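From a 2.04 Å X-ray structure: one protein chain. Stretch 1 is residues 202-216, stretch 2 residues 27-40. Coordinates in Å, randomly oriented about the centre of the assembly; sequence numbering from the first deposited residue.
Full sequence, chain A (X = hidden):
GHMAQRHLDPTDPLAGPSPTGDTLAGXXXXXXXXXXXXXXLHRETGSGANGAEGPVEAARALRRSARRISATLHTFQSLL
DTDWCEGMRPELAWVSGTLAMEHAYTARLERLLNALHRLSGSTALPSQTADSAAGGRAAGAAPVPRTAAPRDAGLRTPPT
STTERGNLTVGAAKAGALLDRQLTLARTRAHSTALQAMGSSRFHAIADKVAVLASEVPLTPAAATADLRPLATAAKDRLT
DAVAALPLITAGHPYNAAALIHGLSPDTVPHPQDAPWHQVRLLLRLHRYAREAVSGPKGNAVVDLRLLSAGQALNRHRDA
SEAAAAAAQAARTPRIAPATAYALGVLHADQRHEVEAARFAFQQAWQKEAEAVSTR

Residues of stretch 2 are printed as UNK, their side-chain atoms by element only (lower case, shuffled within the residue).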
ATOM      1  N   ARG A 202      23.773 -39.587  -6.031  1.00 36.76           N
ATOM      2  CA  ARG A 202      24.373 -38.261  -5.914  1.00 36.72           C
ATOM      3  C   ARG A 202      24.456 -37.823  -4.485  1.00 35.40           C
ATOM      4  O   ARG A 202      25.480 -37.360  -4.029  1.00 33.99           O
ATOM      5  CB  ARG A 202      23.556 -37.231  -6.657  1.00 42.74           C
ATOM      6  CG  ARG A 202      24.354 -35.967  -6.922  1.00 44.53           C
ATOM      7  CD  ARG A 202      23.453 -34.915  -7.540  1.00 44.96           C
ATOM      8  NE  ARG A 202      24.093 -33.619  -7.571  1.00 44.16           N
ATOM      9  CZ  ARG A 202      23.560 -32.502  -8.076  1.00 46.65           C
ATOM     10  NH1 ARG A 202      22.348 -32.493  -8.613  1.00 50.06           N
ATOM     11  NH2 ARG A 202      24.259 -31.378  -8.046  1.00 44.81           N
ATOM     12  N   PHE A 203      23.360 -37.974  -3.770  1.00 33.22           N
ATOM     13  CA  PHE A 203      23.361 -37.631  -2.391  1.00 34.21           C
ATOM     14  C   PHE A 203      24.324 -38.460  -1.570  1.00 36.13           C
ATOM     15  O   PHE A 203      24.997 -37.943  -0.701  1.00 36.63           O
ATOM     16  CB  PHE A 203      21.988 -37.805  -1.794  1.00 35.95           C
ATOM     17  CG  PHE A 203      21.917 -37.405  -0.355  1.00 36.91           C
ATOM     18  CD1 PHE A 203      21.667 -36.093  -0.003  1.00 44.01           C
ATOM     19  CD2 PHE A 203      22.094 -38.318   0.633  1.00 39.30           C
ATOM     20  CE1 PHE A 203      21.615 -35.707   1.333  1.00 42.56           C
ATOM     21  CE2 PHE A 203      22.021 -37.945   1.970  1.00 42.82           C
ATOM     22  CZ  PHE A 203      21.791 -36.637   2.313  1.00 42.96           C
ATOM     23  N   HIS A 204      24.321 -39.759  -1.785  1.00 35.36           N
ATOM     24  CA  HIS A 204      25.220 -40.648  -1.061  1.00 37.80           C
ATOM     25  C   HIS A 204      26.701 -40.258  -1.233  1.00 34.88           C
ATOM     26  O   HIS A 204      27.468 -40.308  -0.286  1.00 34.53           O
ATOM     27  CB  HIS A 204      24.969 -42.078  -1.544  1.00 40.77           C
ATOM     28  CG  HIS A 204      25.951 -43.078  -1.048  1.00 46.32           C
ATOM     29  ND1 HIS A 204      25.906 -43.595   0.238  1.00 45.92           N
ATOM     30  CD2 HIS A 204      27.001 -43.679  -1.669  1.00 46.36           C
ATOM     31  CE1 HIS A 204      26.887 -44.471   0.382  1.00 42.15           C
ATOM     32  NE2 HIS A 204      27.546 -44.558  -0.768  1.00 43.97           N
ATOM     33  N   ALA A 205      27.093 -39.861  -2.441  1.00 34.54           N
ATOM     34  CA  ALA A 205      28.478 -39.531  -2.696  1.00 34.20           C
ATOM     35  C   ALA A 205      28.859 -38.293  -1.876  1.00 34.67           C
ATOM     36  O   ALA A 205      29.926 -38.273  -1.254  1.00 33.25           O
ATOM     37  CB  ALA A 205      28.690 -39.249  -4.182  1.00 37.28           C
ATOM     38  N   ILE A 206      27.994 -37.264  -1.885  1.00 32.48           N
ATOM     39  CA  ILE A 206      28.333 -36.054  -1.174  1.00 32.49           C
ATOM     40  C   ILE A 206      28.267 -36.315   0.323  1.00 32.16           C
ATOM     41  O   ILE A 206      29.147 -35.873   1.036  1.00 31.08           O
ATOM     42  CB  ILE A 206      27.526 -34.811  -1.593  1.00 35.98           C
ATOM     43  CG1 ILE A 206      27.951 -33.595  -0.773  1.00 36.30           C
ATOM     44  CG2 ILE A 206      26.031 -35.021  -1.401  1.00 36.91           C
ATOM     45  CD1 ILE A 206      29.409 -33.202  -0.926  1.00 39.19           C
ATOM     46  N   ALA A 207      27.307 -37.119   0.786  1.00 29.93           N
ATOM     47  CA  ALA A 207      27.249 -37.467   2.202  1.00 31.60           C
ATOM     48  C   ALA A 207      28.489 -38.230   2.671  1.00 35.33           C
ATOM     49  O   ALA A 207      28.969 -38.020   3.765  1.00 36.63           O
ATOM     50  CB  ALA A 207      26.003 -38.285   2.491  1.00 32.10           C
ATOM     51  N   ASP A 208      28.988 -39.127   1.820  1.00 38.84           N
ATOM     52  CA  ASP A 208      30.227 -39.872   2.071  1.00 40.33           C
ATOM     53  C   ASP A 208      31.411 -38.921   2.284  1.00 36.58           C
ATOM     54  O   ASP A 208      32.234 -39.124   3.164  1.00 36.82           O
ATOM     55  CB  ASP A 208      30.549 -40.820   0.888  1.00 44.67           C
ATOM     56  CG  ASP A 208      29.979 -42.245   1.062  1.00 52.09           C
ATOM     57  OD1 ASP A 208      29.458 -42.564   2.165  1.00 52.26           O
ATOM     58  OD2 ASP A 208      30.059 -43.046   0.069  1.00 50.76           O
ATOM     59  N   LYS A 209      31.479 -37.874   1.483  1.00 37.17           N
ATOM     60  CA  LYS A 209      32.560 -36.886   1.645  1.00 37.10           C
ATOM     61  C   LYS A 209      32.425 -36.115   2.914  1.00 34.73           C
ATOM     62  O   LYS A 209      33.419 -35.864   3.597  1.00 35.34           O
ATOM     63  CB  LYS A 209      32.615 -35.968   0.453  1.00 36.86           C
ATOM     64  CG  LYS A 209      33.008 -36.763  -0.758  1.00 36.64           C
ATOM     65  CD  LYS A 209      33.253 -35.889  -1.955  1.00 45.62           C
ATOM     66  CE  LYS A 209      33.251 -36.779  -3.185  1.00 54.31           C
ATOM     67  NZ  LYS A 209      33.616 -36.026  -4.411  1.00 60.99           N
ATOM     68  N   VAL A 210      31.190 -35.784   3.287  1.00 34.03           N
ATOM     69  CA  VAL A 210      30.980 -35.163   4.591  1.00 31.76           C
ATOM     70  C   VAL A 210      31.429 -36.094   5.708  1.00 35.08           C
ATOM     71  O   VAL A 210      32.072 -35.661   6.686  1.00 33.23           O
ATOM     72  CB  VAL A 210      29.522 -34.717   4.772  1.00 33.85           C
ATOM     73  CG1 VAL A 210      29.272 -34.210   6.175  1.00 32.32           C
ATOM     74  CG2 VAL A 210      29.213 -33.623   3.747  1.00 34.88           C
ATOM     75  N   ALA A 211      31.137 -37.391   5.566  1.00 38.60           N
ATOM     76  CA  ALA A 211      31.663 -38.391   6.526  1.00 37.46           C
ATOM     77  C   ALA A 211      33.200 -38.336   6.652  1.00 36.06           C
ATOM     78  O   ALA A 211      33.713 -38.347   7.728  1.00 37.47           O
ATOM     79  CB  ALA A 211      31.222 -39.796   6.148  1.00 40.18           C
ATOM     80  N   VAL A 212      33.917 -38.274   5.535  1.00 35.61           N
ATOM     81  CA  VAL A 212      35.350 -38.154   5.565  1.00 36.07           C
ATOM     82  C   VAL A 212      35.751 -36.890   6.300  1.00 36.77           C
ATOM     83  O   VAL A 212      36.621 -36.909   7.123  1.00 37.18           O
ATOM     84  CB  VAL A 212      35.931 -38.155   4.141  1.00 39.57           C
ATOM     85  CG1 VAL A 212      37.420 -37.794   4.164  1.00 41.26           C
ATOM     86  CG2 VAL A 212      35.740 -39.539   3.521  1.00 40.62           C
ATOM     87  N   LEU A 213      35.066 -35.787   6.011  1.00 41.29           N
ATOM     88  CA  LEU A 213      35.364 -34.497   6.615  1.00 34.62           C
ATOM     89  C   LEU A 213      35.155 -34.489   8.106  1.00 34.37           C
ATOM     90  O   LEU A 213      35.730 -33.688   8.811  1.00 36.35           O
ATOM     91  CB  LEU A 213      34.462 -33.413   5.977  1.00 33.40           C
ATOM     92  CG  LEU A 213      34.632 -31.958   6.411  1.00 36.78           C
ATOM     93  CD1 LEU A 213      36.058 -31.449   6.152  1.00 34.84           C
ATOM     94  CD2 LEU A 213      33.630 -31.064   5.687  1.00 36.20           C
ATOM     95  N   ALA A 214      34.264 -35.317   8.619  1.00 36.75           N
ATOM     96  CA  ALA A 214      34.142 -35.383  10.084  1.00 37.58           C
ATOM     97  C   ALA A 214      35.463 -35.844  10.755  1.00 35.20           C
ATOM     98  O   ALA A 214      35.675 -35.556  11.899  1.00 38.06           O
ATOM     99  CB  ALA A 214      32.974 -36.280  10.501  1.00 37.73           C
ATOM    100  N   SER A 215      36.332 -36.540  10.029  1.00 39.03           N
ATOM    101  CA  SER A 215      37.621 -36.999  10.557  1.00 45.88           C
ATOM    102  C   SER A 215      38.797 -36.182  10.033  1.00 47.50           C
ATOM    103  O   SER A 215      39.611 -35.771  10.809  1.00 50.51           O
ATOM    104  CB  SER A 215      37.842 -38.454  10.150  1.00 47.09           C
ATOM    105  OG  SER A 215      36.933 -39.274  10.846  1.00 59.42           O
ATOM    106  N   GLU A 216      38.879 -35.968   8.717  1.00 43.62           N
ATOM    107  CA  GLU A 216      40.016 -35.294   8.102  1.00 47.91           C
ATOM    108  C   GLU A 216      39.609 -34.066   7.294  1.00 41.24           C
ATOM    109  O   GLU A 216      38.708 -34.143   6.451  1.00 43.11           O
ATOM    110  CB  GLU A 216      40.696 -36.220   7.110  1.00 57.17           C
ATOM    111  CG  GLU A 216      41.166 -37.563   7.648  1.00 67.48           C
ATOM    112  CD  GLU A 216      41.197 -38.584   6.526  1.00 77.91           C
ATOM    113  OE1 GLU A 216      41.703 -38.233   5.433  1.00 85.16           O
ATOM    114  OE2 GLU A 216      40.666 -39.707   6.712  1.00 84.12           O
ATOM    115  N   UNK A  27      36.024 -26.547  13.367  1.00 33.45           N
ATOM    116  CA  UNK A  27      34.682 -26.099  12.996  1.00 31.90           C
ATOM    117  C   UNK A  27      34.085 -26.982  11.903  1.00 35.40           C
ATOM    118  O   UNK A  27      32.922 -27.432  12.047  1.00 32.38           O
ATOM    119  c   UNK A  27      31.101 -23.328  12.926  1.00 31.68           C
ATOM    120  o   UNK A  27      29.579 -22.512  11.230  1.00 33.83           O
ATOM    121  c   UNK A  27      33.329 -24.070  12.253  1.00 33.08           C
ATOM    122  c   UNK A  27      31.725 -23.272  10.590  1.00 31.72           C
ATOM    123  c   UNK A  27      32.369 -23.848  13.257  1.00 30.77           C
ATOM    124  c   UNK A  27      34.686 -24.637  12.575  1.00 33.49           C
ATOM    125  c   UNK A  27      32.981 -23.778  10.923  1.00 34.12           C
ATOM    126  c   UNK A  27      30.797 -23.047  11.590  1.00 32.87           C
ATOM    127  N   UNK A  28      34.880 -27.272  10.854  1.00 28.90           N
ATOM    128  CA  UNK A  28      34.456 -28.155   9.791  1.00 31.27           C
ATOM    129  C   UNK A  28      34.111 -29.570  10.292  1.00 33.96           C
ATOM    130  O   UNK A  28      33.067 -30.110   9.923  1.00 33.63           O
ATOM    131  c   UNK A  28      35.557 -26.959   7.776  1.00 33.24           C
ATOM    132  c   UNK A  28      35.491 -28.227   8.647  1.00 31.16           C
ATOM    133  c   UNK A  28      36.773 -26.952   6.864  1.00 36.32           C
ATOM    134  c   UNK A  28      34.276 -26.794   6.954  1.00 34.30           C
ATOM    135  N   UNK A  29      34.983 -30.169  11.100  1.00 33.45           N
ATOM    136  CA  UNK A  29      34.709 -31.490  11.697  1.00 36.22           C
ATOM    137  C   UNK A  29      33.389 -31.522  12.502  1.00 34.76           C
ATOM    138  O   UNK A  29      32.599 -32.450  12.365  1.00 30.02           O
ATOM    139  c   UNK A  29      39.783 -31.656  13.519  1.00 57.01           C
ATOM    140  c   UNK A  29      35.906 -31.997  12.545  1.00 35.79           C
ATOM    141  c   UNK A  29      37.093 -32.489  11.698  1.00 39.33           C
ATOM    142  n   UNK A  29      40.075 -30.883  14.575  1.00 53.03           N
ATOM    143  n   UNK A  29      38.670 -32.410  13.552  1.00 52.47           N
ATOM    144  n   UNK A  29      40.626 -31.693  12.469  1.00 55.83           N
ATOM    145  c   UNK A  29      38.177 -33.267  12.479  1.00 41.12           C
ATOM    146  N   UNK A  30      33.155 -30.485  13.300  1.00 34.18           N
ATOM    147  CA  UNK A  30      31.951 -30.348  14.096  1.00 35.13           C
ATOM    148  C   UNK A  30      30.688 -30.261  13.247  1.00 38.76           C
ATOM    149  O   UNK A  30      29.705 -30.940  13.539  1.00 39.90           O
ATOM    150  c   UNK A  30      32.041 -29.102  14.962  1.00 40.36           C
ATOM    151  N   UNK A  31      30.705 -29.415  12.218  1.00 36.92           N
ATOM    152  CA  UNK A  31      29.570 -29.321  11.286  1.00 36.42           C
ATOM    153  C   UNK A  31      29.317 -30.606  10.507  1.00 37.81           C
ATOM    154  O   UNK A  31      28.172 -31.038  10.401  1.00 34.61           O
ATOM    155  n   UNK A  31      28.422 -26.215  13.060  1.00 35.22           N
ATOM    156  o   UNK A  31      27.286 -26.855  11.238  1.00 36.33           O
ATOM    157  c   UNK A  31      29.682 -26.820  11.080  1.00 35.79           C
ATOM    158  c   UNK A  31      29.752 -28.141  10.331  1.00 36.01           C
ATOM    159  c   UNK A  31      28.359 -26.637  11.812  1.00 37.95           C
ATOM    160  N   UNK A  32      30.380 -31.202   9.971  1.00 34.11           N
ATOM    161  CA  UNK A  32      30.291 -32.479   9.322  1.00 33.80           C
ATOM    162  C   UNK A  32      29.631 -33.527  10.205  1.00 36.65           C
ATOM    163  O   UNK A  32      28.800 -34.321   9.725  1.00 35.04           O
ATOM    164  c   UNK A  32      31.659 -32.951   8.929  1.00 36.85           C
ATOM    165  N   UNK A  33      30.027 -33.546  11.470  1.00 35.04           N
ATOM    166  CA  UNK A  33      29.446 -34.455  12.456  1.00 36.52           C
ATOM    167  C   UNK A  33      27.974 -34.151  12.729  1.00 37.47           C
ATOM    168  O   UNK A  33      27.189 -35.075  12.813  1.00 37.63           O
ATOM    169  c   UNK A  33      30.239 -34.400  13.761  1.00 38.04           C
ATOM    170  o   UNK A  33      31.533 -34.860  13.471  1.00 40.15           O
ATOM    171  c   UNK A  33      29.657 -35.301  14.865  1.00 37.51           C
ATOM    172  N   UNK A  34      27.601 -32.881  12.899  1.00 35.33           N
ATOM    173  CA  UNK A  34      26.172 -32.505  12.941  1.00 40.63           C
ATOM    174  C   UNK A  34      25.383 -32.966  11.727  1.00 39.01           C
ATOM    175  O   UNK A  34      24.263 -33.391  11.880  1.00 38.24           O
ATOM    176  o   UNK A  34      26.481 -31.829  16.424  1.00 63.81           O
ATOM    177  c   UNK A  34      25.953 -30.997  13.075  1.00 44.70           C
ATOM    178  c   UNK A  34      26.354 -30.458  14.443  1.00 55.28           C
ATOM    179  c   UNK A  34      25.726 -31.246  15.601  1.00 62.20           C
ATOM    180  o   UNK A  34      24.475 -31.282  15.678  1.00 59.87           O
ATOM    181  N   UNK A  35      25.939 -32.816  10.526  1.00 34.77           N
ATOM    182  CA  UNK A  35      25.298 -33.330   9.315  1.00 34.62           C
ATOM    183  C   UNK A  35      25.078 -34.848   9.372  1.00 33.99           C
ATOM    184  O   UNK A  35      24.034 -35.338   8.954  1.00 33.82           O
ATOM    185  c   UNK A  35      24.415 -34.065   4.320  1.00 38.28           C
ATOM    186  c   UNK A  35      25.197 -34.974   5.024  1.00 33.81           C
ATOM    187  c   UNK A  35      24.728 -32.480   6.100  1.00 33.94           C
ATOM    188  c   UNK A  35      25.747 -34.611   6.241  1.00 33.05           C
ATOM    189  c   UNK A  35      25.529 -33.372   6.783  1.00 30.68           C
ATOM    190  c   UNK A  35      24.168 -32.810   4.868  1.00 37.06           C
ATOM    191  c   UNK A  35      26.152 -32.990   8.089  1.00 30.64           C
ATOM    192  N   UNK A  36      26.076 -35.597   9.851  1.00 36.97           N
ATOM    193  CA  UNK A  36      25.932 -37.049   9.944  1.00 37.46           C
ATOM    194  C   UNK A  36      24.937 -37.446  11.021  1.00 36.64           C
ATOM    195  O   UNK A  36      24.158 -38.373  10.825  1.00 39.79           O
ATOM    196  c   UNK A  36      27.249 -37.741  10.180  1.00 40.12           C
ATOM    197  c   UNK A  36      28.315 -37.512   9.108  1.00 44.05           C
ATOM    198  c   UNK A  36      29.640 -38.033   9.649  1.00 46.64           C
ATOM    199  c   UNK A  36      27.971 -38.121   7.769  1.00 46.53           C
ATOM    200  N   UNK A  37      24.923 -36.741  12.127  1.00 39.59           N
ATOM    201  CA  UNK A  37      23.862 -36.969  13.135  1.00 45.89           C
ATOM    202  C   UNK A  37      22.481 -36.789  12.592  1.00 44.78           C
ATOM    203  O   UNK A  37      21.620 -37.648  12.765  1.00 44.76           O
ATOM    204  c   UNK A  37      24.895 -36.593  15.322  1.00 61.73           C
ATOM    205  n   UNK A  37      26.290 -33.960  18.411  1.00 85.62           N
ATOM    206  n   UNK A  37      28.084 -35.411  18.527  1.00 89.18           N
ATOM    207  n   UNK A  37      26.384 -35.856  17.080  1.00 71.22           N
ATOM    208  c   UNK A  37      26.916 -35.072  18.003  1.00 83.02           C
ATOM    209  c   UNK A  37      23.993 -36.022  14.284  1.00 48.31           C
ATOM    210  c   UNK A  37      25.108 -35.597  16.438  1.00 70.13           C
ATOM    211  N   UNK A  38      22.258 -35.650  11.957  1.00 41.38           N
ATOM    212  CA  UNK A  38      20.967 -35.376  11.373  1.00 39.40           C
ATOM    213  C   UNK A  38      20.604 -36.434  10.343  1.00 42.30           C
ATOM    214  O   UNK A  38      19.473 -36.902  10.281  1.00 45.80           O
ATOM    215  c   UNK A  38      20.954 -34.001  10.742  1.00 37.15           C
ATOM    216  N   UNK A  39      21.567 -36.811   9.524  1.00 43.21           N
ATOM    217  CA  UNK A  39      21.326 -37.812   8.520  1.00 45.51           C
ATOM    218  C   UNK A  39      20.894 -39.140   9.147  1.00 48.35           C
ATOM    219  O   UNK A  39      19.974 -39.749   8.639  1.00 44.85           O
ATOM    220  c   UNK A  39      22.562 -38.003   7.647  1.00 45.79           C
ATOM    221  c   UNK A  39      22.422 -39.010   6.531  1.00 49.18           C
ATOM    222  c   UNK A  39      21.193 -38.722   5.669  1.00 52.67           C
ATOM    223  c   UNK A  39      23.682 -39.034   5.675  1.00 46.46           C
ATOM    224  N   UNK A  40      21.533 -39.556  10.249  1.00 47.69           N
ATOM    225  CA  UNK A  40      21.187 -40.794  10.934  1.00 49.53           C
ATOM    226  C   UNK A  40      19.796 -40.677  11.532  1.00 53.05           C
ATOM    227  O   UNK A  40      19.005 -41.594  11.403  1.00 48.07           O
ATOM    228  c   UNK A  40      25.860 -40.901  13.221  1.00 79.22           C
ATOM    229  c   UNK A  40      23.264 -42.154  11.643  1.00 71.54           C
ATOM    230  n   UNK A  40      24.737 -41.535  13.579  1.00 84.91           N
ATOM    231  n   UNK A  40      26.527 -41.244  12.121  1.00 80.59           N
ATOM    232  c   UNK A  40      22.180 -41.160  12.041  1.00 57.77           C
ATOM    233  c   UNK A  40      24.099 -42.642  12.838  1.00 79.68           C
ATOM    234  n   UNK A  40      26.325 -39.911  13.975  1.00 75.71           N
TER

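Position 27 has one carbon leading to a ring of six carbons that bears one oxygen. It is Tyr27. Its side chain is out of reach of stretch 1, and its hydroxyl is hydrogen-bonded elsewhere in the structure.

Position 28 has four carbons, forked at the second. Its CB lies 4.1 Å from CD1 of Leu213. The fork at the second carbon makes this Leu28; its chi1 is m and chi2 t.

Position 29 has three carbons, a nitrogen, then a carbon carrying two more nitrogens. It touches Leu213, Ala214 and Ser215. The guanidinium makes it Arg29. Its CG is 3.4 Å from the O of Leu213 and 3.4 Å from the O of Ala214; its CD is 3.3 Å from the O of Ser215.

Position 30 has a single carbon pointing away from stretch 1. It is Ala30.

Position 31 has three carbons, the third carrying one oxygen and one nitrogen. This amide is Gln31. Its end leads away, and it makes no contact.

Position 32 has a single carbon pointing toward stretch 1, touching Val210, Leu213 and Ala214. It is Ala32. Its CB is 3.5 Å from the O of Val210 and 3.5 Å from the N of Ala214.

Position 33 has one carbon carrying an oxygen and a carbon, and touches Ala214. It is Thr33. OG1 donates to the O of Arg29 at 2.9 Å, one turn back in its own helix, and lies 3.6 Å from CB of Ala214.

Position 34 has three carbons, the third carrying two oxygens. This carboxylate is Glu34, out of reach of stretch 1.

Position 35 has one carbon and a ring of six carbons without oxygen, touching Phe203, Ala207 and Val210. It is Phe35. CD1 is 3.5 Å from CG1 of Val210, and CB of Ala207 sits at the ring edge, 4.2 Å from CE1.

Position 36 has four carbons, forked at the second, and touches Ala207, Val210, Ala211 and Ala214. It is Leu36. CD1 is 3.7 Å from CA of Ala211 and 3.9 Å from CB of Ala214.

Position 37 has three carbons, a nitrogen, then a carbon carrying two more nitrogens. It is Arg37. NH1 is 2.9 Å from OE2 of Glu34, a salt bridge of charges only, since the oxygen lies well out of the guanidinium plane.

Position 38 has one carbon, out of reach. It is Ala38.

Position 39 has four carbons, forked at the second, touching Phe203 and Ala207. It is Leu39. CD1 is 3.9 Å from CE2 of Phe203, near that ring's plane, and CD2 is 4.0 Å from CB of Ala207.

Position 40 has three carbons, a nitrogen, then a carbon carrying two more nitrogens, out of reach. It is Arg40.

The contact is apolar packing, without hydrogen bonds. Ala32, Phe35, Leu36 and Leu39 point toward stretch 1 and pack on Phe203, Ala207, Val210, Ala211, Leu213 and Ala214. Ala32's single carbon lies against backbone; Arg29's carbon chain lies along carbonyls. The helix axes approach to 8.3 Å at 133°, running in roughly opposing directions. The nearest CA pair is Ala214 and Arg29, 4.3 Å from CA to CA. Together the stretches bury 625 Å².

Stretch 2, residues 27-40: YLRAQATEFLRALR
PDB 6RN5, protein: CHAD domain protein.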